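PDB 6YGA: N-alpha-acetyltransferase 35, NatC auxiliary subunit from Saccharomyces cerevisiae, which serves as the auxiliary subunit of the NatC N-terminal acetyltransferase, which acetylates the N-terminal methionine of the L-A virus Gag protein. Local coordinates for residues B[482-487]-B[540-545]. Residues are numbered along the deposited sequence; the frame is centred on the assembly and turned at random.
Sequences FLKDSQ and YLLKEI. With EDO (1,2-ethanediol), chain C; EDO (1,2-ethanediol), chain D.
Residues 482-487 and 540-545 are helical turns that run antiparallel at 161°, their axes 10.0 Å apart, with Leu-483 and Leu-542 facing each other at a CA-CA distance of 6.6 Å. These two leucines reach past one another, each toward the opposite backbone. Leu-542 CD2 settles against Leu-483 CB at 3.6 Å and lies over the backbone N of Lys-484. In return, Leu-483, its CG anti to the carbonyl carbon (chi1 -72°), sends CD1 to within 3.8 Å of Leu-541 CB, the two side chains crossing at about a right angle; the same methyl meets Ile-545 CG2 at 4.1 Å. The segments belong to the long helices 465-506 and 511-564, which form an antiparallel helical hairpin within the NAA35-like, TPR-repeat family region. Phe-441 of helix 433-456 touches both Leu-483 and Leu-541, adding a third helix to this apolar seam. The other methyl of Leu-542, CD1, is flanked by two polar side chains. Gln-487, with CG anti to the backbone N and an extended chain, brings OE1 within 3.3 Å of it, a van der Waals contact, while its NE2 hydrogen-bonds to Lys-535 O and Asn-539 OD1, two turns and one turn before Leu-542 on the partner helix. These bonds fix the orientation of the buried amide. Lys-484, bent at chi2 (61°), crosses Leu-542 at about a right angle and brings its CD to 4.1 Å from Leu-542 CD1, its aliphatic part bordering the exposed margin of the contact. Elsewhere on helix 511-564, Glu-544 OE2 accepts a hydrogen bond from O2 of each of two ethanediol molecules, probably from the crystallisation liquor.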
ATOM      1  N   PHE B 482      18.453 -28.242  -5.815  1.00 39.63           N
ATOM      2  CA  PHE B 482      18.577 -28.314  -4.363  1.00 37.53           C
ATOM      3  C   PHE B 482      17.530 -29.246  -3.764  1.00 38.77           C
ATOM      4  O   PHE B 482      17.848 -30.070  -2.900  1.00 39.35           O
ATOM      5  CB  PHE B 482      18.465 -26.908  -3.770  1.00 36.39           C
ATOM      6  CG  PHE B 482      18.259 -26.880  -2.282  1.00 37.22           C
ATOM      7  CD1 PHE B 482      19.330 -27.042  -1.414  1.00 37.42           C
ATOM      8  CD2 PHE B 482      16.996 -26.667  -1.750  1.00 36.61           C
ATOM      9  CE1 PHE B 482      19.142 -27.006  -0.044  1.00 37.80           C
ATOM     10  CE2 PHE B 482      16.800 -26.631  -0.381  1.00 36.87           C
ATOM     11  CZ  PHE B 482      17.874 -26.799   0.473  1.00 38.12           C
ATOM     12  N   LEU B 483      16.277 -29.137  -4.213  1.00 38.10           N
ATOM     13  CA  LEU B 483      15.231 -29.998  -3.669  1.00 38.69           C
ATOM     14  C   LEU B 483      15.461 -31.458  -4.041  1.00 40.02           C
ATOM     15  O   LEU B 483      15.177 -32.358  -3.241  1.00 40.95           O
ATOM     16  CB  LEU B 483      13.859 -29.539  -4.151  1.00 36.43           C
ATOM     17  CG  LEU B 483      13.320 -28.236  -3.565  1.00 37.42           C
ATOM     18  CD1 LEU B 483      12.021 -27.877  -4.256  1.00 38.55           C
ATOM     19  CD2 LEU B 483      13.126 -28.348  -2.054  1.00 36.59           C
ATOM     20  N   LYS B 484      15.969 -31.714  -5.249  1.00 40.12           N
ATOM     21  CA  LYS B 484      16.195 -33.093  -5.670  1.00 44.58           C
ATOM     22  C   LYS B 484      17.279 -33.751  -4.826  1.00 45.33           C
ATOM     23  O   LYS B 484      17.149 -34.918  -4.434  1.00 43.91           O
ATOM     24  CB  LYS B 484      16.566 -33.139  -7.154  1.00 48.45           C
ATOM     25  CG  LYS B 484      16.557 -34.539  -7.744  1.00 54.55           C
ATOM     26  CD  LYS B 484      15.168 -35.149  -7.647  1.00 58.42           C
ATOM     27  CE  LYS B 484      15.172 -36.629  -7.976  1.00 61.94           C
ATOM     28  NZ  LYS B 484      13.791 -37.184  -7.918  1.00 64.00           N
ATOM     29  N   ASP B 485      18.353 -33.013  -4.532  1.00 45.35           N
ATOM     30  CA  ASP B 485      19.391 -33.525  -3.645  1.00 45.54           C
ATOM     31  C   ASP B 485      18.856 -33.732  -2.234  1.00 44.20           C
ATOM     32  O   ASP B 485      19.193 -34.723  -1.576  1.00 46.22           O
ATOM     33  CB  ASP B 485      20.587 -32.572  -3.633  1.00 49.15           C
ATOM     34  CG  ASP B 485      21.240 -32.427  -5.002  1.00 58.53           C
ATOM     35  OD1 ASP B 485      20.889 -33.194  -5.925  1.00 62.91           O
ATOM     36  OD2 ASP B 485      22.108 -31.543  -5.154  1.00 60.85           O
ATOM     37  N   SER B 486      18.017 -32.808  -1.752  1.00 41.84           N
ATOM     38  CA  SER B 486      17.402 -32.980  -0.440  1.00 41.54           C
ATOM     39  C   SER B 486      16.580 -34.262  -0.383  1.00 42.57           C
ATOM     40  O   SER B 486      16.639 -35.001   0.605  1.00 42.61           O
ATOM     41  CB  SER B 486      16.525 -31.773  -0.101  1.00 42.29           C
ATOM     42  OG  SER B 486      17.279 -30.574  -0.059  1.00 44.38           O
ATOM     43  N   GLN B 487      15.811 -34.544  -1.438  1.00 43.77           N
ATOM     44  CA  GLN B 487      14.971 -35.737  -1.440  1.00 47.28           C
ATOM     45  C   GLN B 487      15.798 -37.007  -1.582  1.00 50.25           C
ATOM     46  O   GLN B 487      15.398 -38.062  -1.077  1.00 52.48           O
ATOM     47  CB  GLN B 487      13.928 -35.652  -2.556  1.00 47.26           C
ATOM     48  CG  GLN B 487      12.800 -36.658  -2.403  1.00 52.69           C
ATOM     49  CD  GLN B 487      11.766 -36.553  -3.500  1.00 57.48           C
ATOM     50  OE1 GLN B 487      12.089 -36.644  -4.685  1.00 57.92           O
ATOM     51  NE2 GLN B 487      10.510 -36.358  -3.110  1.00 58.60           N
ATOM     52  N   TYR B 540       5.908 -32.822  -3.377  1.00 43.46           N
ATOM     53  CA  TYR B 540       5.020 -31.740  -3.786  1.00 44.06           C
ATOM     54  C   TYR B 540       5.806 -30.499  -4.196  1.00 42.06           C
ATOM     55  O   TYR B 540       5.473 -29.853  -5.196  1.00 41.40           O
ATOM     56  CB  TYR B 540       4.043 -31.409  -2.657  1.00 44.18           C
ATOM     57  CG  TYR B 540       3.423 -30.034  -2.771  1.00 44.65           C
ATOM     58  CD1 TYR B 540       2.522 -29.740  -3.785  1.00 43.43           C
ATOM     59  CD2 TYR B 540       3.736 -29.032  -1.859  1.00 45.60           C
ATOM     60  CE1 TYR B 540       1.952 -28.483  -3.893  1.00 46.33           C
ATOM     61  CE2 TYR B 540       3.168 -27.771  -1.957  1.00 45.25           C
ATOM     62  CZ  TYR B 540       2.276 -27.502  -2.978  1.00 46.45           C
ATOM     63  OH  TYR B 540       1.704 -26.254  -3.092  1.00 46.35           O
ATOM     64  N   LEU B 541       6.849 -30.151  -3.436  1.00 38.47           N
ATOM     65  CA  LEU B 541       7.655 -28.984  -3.779  1.00 35.55           C
ATOM     66  C   LEU B 541       8.331 -29.161  -5.133  1.00 37.24           C
ATOM     67  O   LEU B 541       8.450 -28.203  -5.905  1.00 36.86           O
ATOM     68  CB  LEU B 541       8.699 -28.725  -2.693  1.00 33.18           C
ATOM     69  CG  LEU B 541       8.176 -28.276  -1.327  1.00 33.02           C
ATOM     70  CD1 LEU B 541       9.328 -28.103  -0.353  1.00 33.12           C
ATOM     71  CD2 LEU B 541       7.378 -26.986  -1.453  1.00 32.76           C
ATOM     72  N   LEU B 542       8.781 -30.379  -5.436  1.00 38.01           N
ATOM     73  CA  LEU B 542       9.402 -30.632  -6.732  1.00 40.81           C
ATOM     74  C   LEU B 542       8.395 -30.475  -7.862  1.00 41.84           C
ATOM     75  O   LEU B 542       8.718 -29.922  -8.918  1.00 42.22           O
ATOM     76  CB  LEU B 542      10.029 -32.025  -6.752  1.00 42.09           C
ATOM     77  CG  LEU B 542      11.388 -32.138  -6.062  1.00 41.69           C
ATOM     78  CD1 LEU B 542      11.775 -33.594  -5.854  1.00 39.25           C
ATOM     79  CD2 LEU B 542      12.443 -31.416  -6.883  1.00 41.81           C
ATOM     80  N   LYS B 543       7.163 -30.950  -7.656  1.00 41.60           N
ATOM     81  CA  LYS B 543       6.129 -30.783  -8.674  1.00 44.11           C
ATOM     82  C   LYS B 543       5.756 -29.316  -8.849  1.00 43.52           C
ATOM     83  O   LYS B 543       5.523 -28.862  -9.975  1.00 42.14           O
ATOM     84  CB  LYS B 543       4.893 -31.608  -8.319  1.00 48.36           C
ATOM     85  CG  LYS B 543       4.814 -32.934  -9.047  1.00 54.87           C
ATOM     86  CD  LYS B 543       3.374 -33.390  -9.223  1.00 60.00           C
ATOM     87  CE  LYS B 543       3.297 -34.553 -10.196  1.00 64.81           C
ATOM     88  NZ  LYS B 543       3.854 -34.191 -11.530  1.00 65.60           N
ATOM     89  N   GLU B 544       5.690 -28.559  -7.752  1.00 42.89           N
ATOM     90  CA  GLU B 544       5.336 -27.149  -7.870  1.00 44.94           C
ATOM     91  C   GLU B 544       6.446 -26.352  -8.541  1.00 41.67           C
ATOM     92  O   GLU B 544       6.173 -25.500  -9.394  1.00 42.58           O
ATOM     93  CB  GLU B 544       5.012 -26.558  -6.500  1.00 52.00           C
ATOM     94  CG  GLU B 544       4.695 -25.074  -6.567  1.00 58.87           C
ATOM     95  CD  GLU B 544       4.070 -24.538  -5.298  1.00 65.88           C
ATOM     96  OE1 GLU B 544       4.707 -24.641  -4.229  1.00 71.18           O
ATOM     97  OE2 GLU B 544       2.939 -24.015  -5.372  1.00 67.63           O
ATOM     98  N   ILE B 545       7.704 -26.614  -8.175  1.00 38.81           N
ATOM     99  CA  ILE B 545       8.799 -25.839  -8.750  1.00 35.96           C
ATOM    100  C   ILE B 545       8.997 -26.193 -10.219  1.00 35.87           C
ATOM    101  O   ILE B 545       9.415 -25.346 -11.016  1.00 37.81           O
ATOM    102  CB  ILE B 545      10.093 -26.032  -7.934  1.00 37.66           C
ATOM    103  CG1 ILE B 545      11.134 -24.991  -8.342  1.00 38.83           C
ATOM    104  CG2 ILE B 545      10.657 -27.430  -8.116  1.00 39.28           C
ATOM    105  CD1 ILE B 545      10.642 -23.560  -8.204  1.00 38.75           C
TER
HETATM  106  C1  EDO C 820       3.627 -22.932  -9.719  1.00 48.30           C
HETATM  107  O1  EDO C 820       4.073 -21.575  -9.859  1.00 47.03           O
HETATM  108  C2  EDO C 820       2.652 -23.056  -8.557  1.00 51.13           C
HETATM  109  O2  EDO C 820       3.135 -22.330  -7.422  1.00 55.20           O
HETATM  110  C1  EDO D 824       1.199 -20.089  -3.395  1.00 67.99           C
HETATM  111  O1  EDO D 824       1.443 -18.718  -3.730  1.00 69.22           O
HETATM  112  C2  EDO D 824       2.183 -20.977  -4.147  1.00 67.69           C
HETATM  113  O2  EDO D 824       2.014 -22.339  -3.736  1.00 68.10           O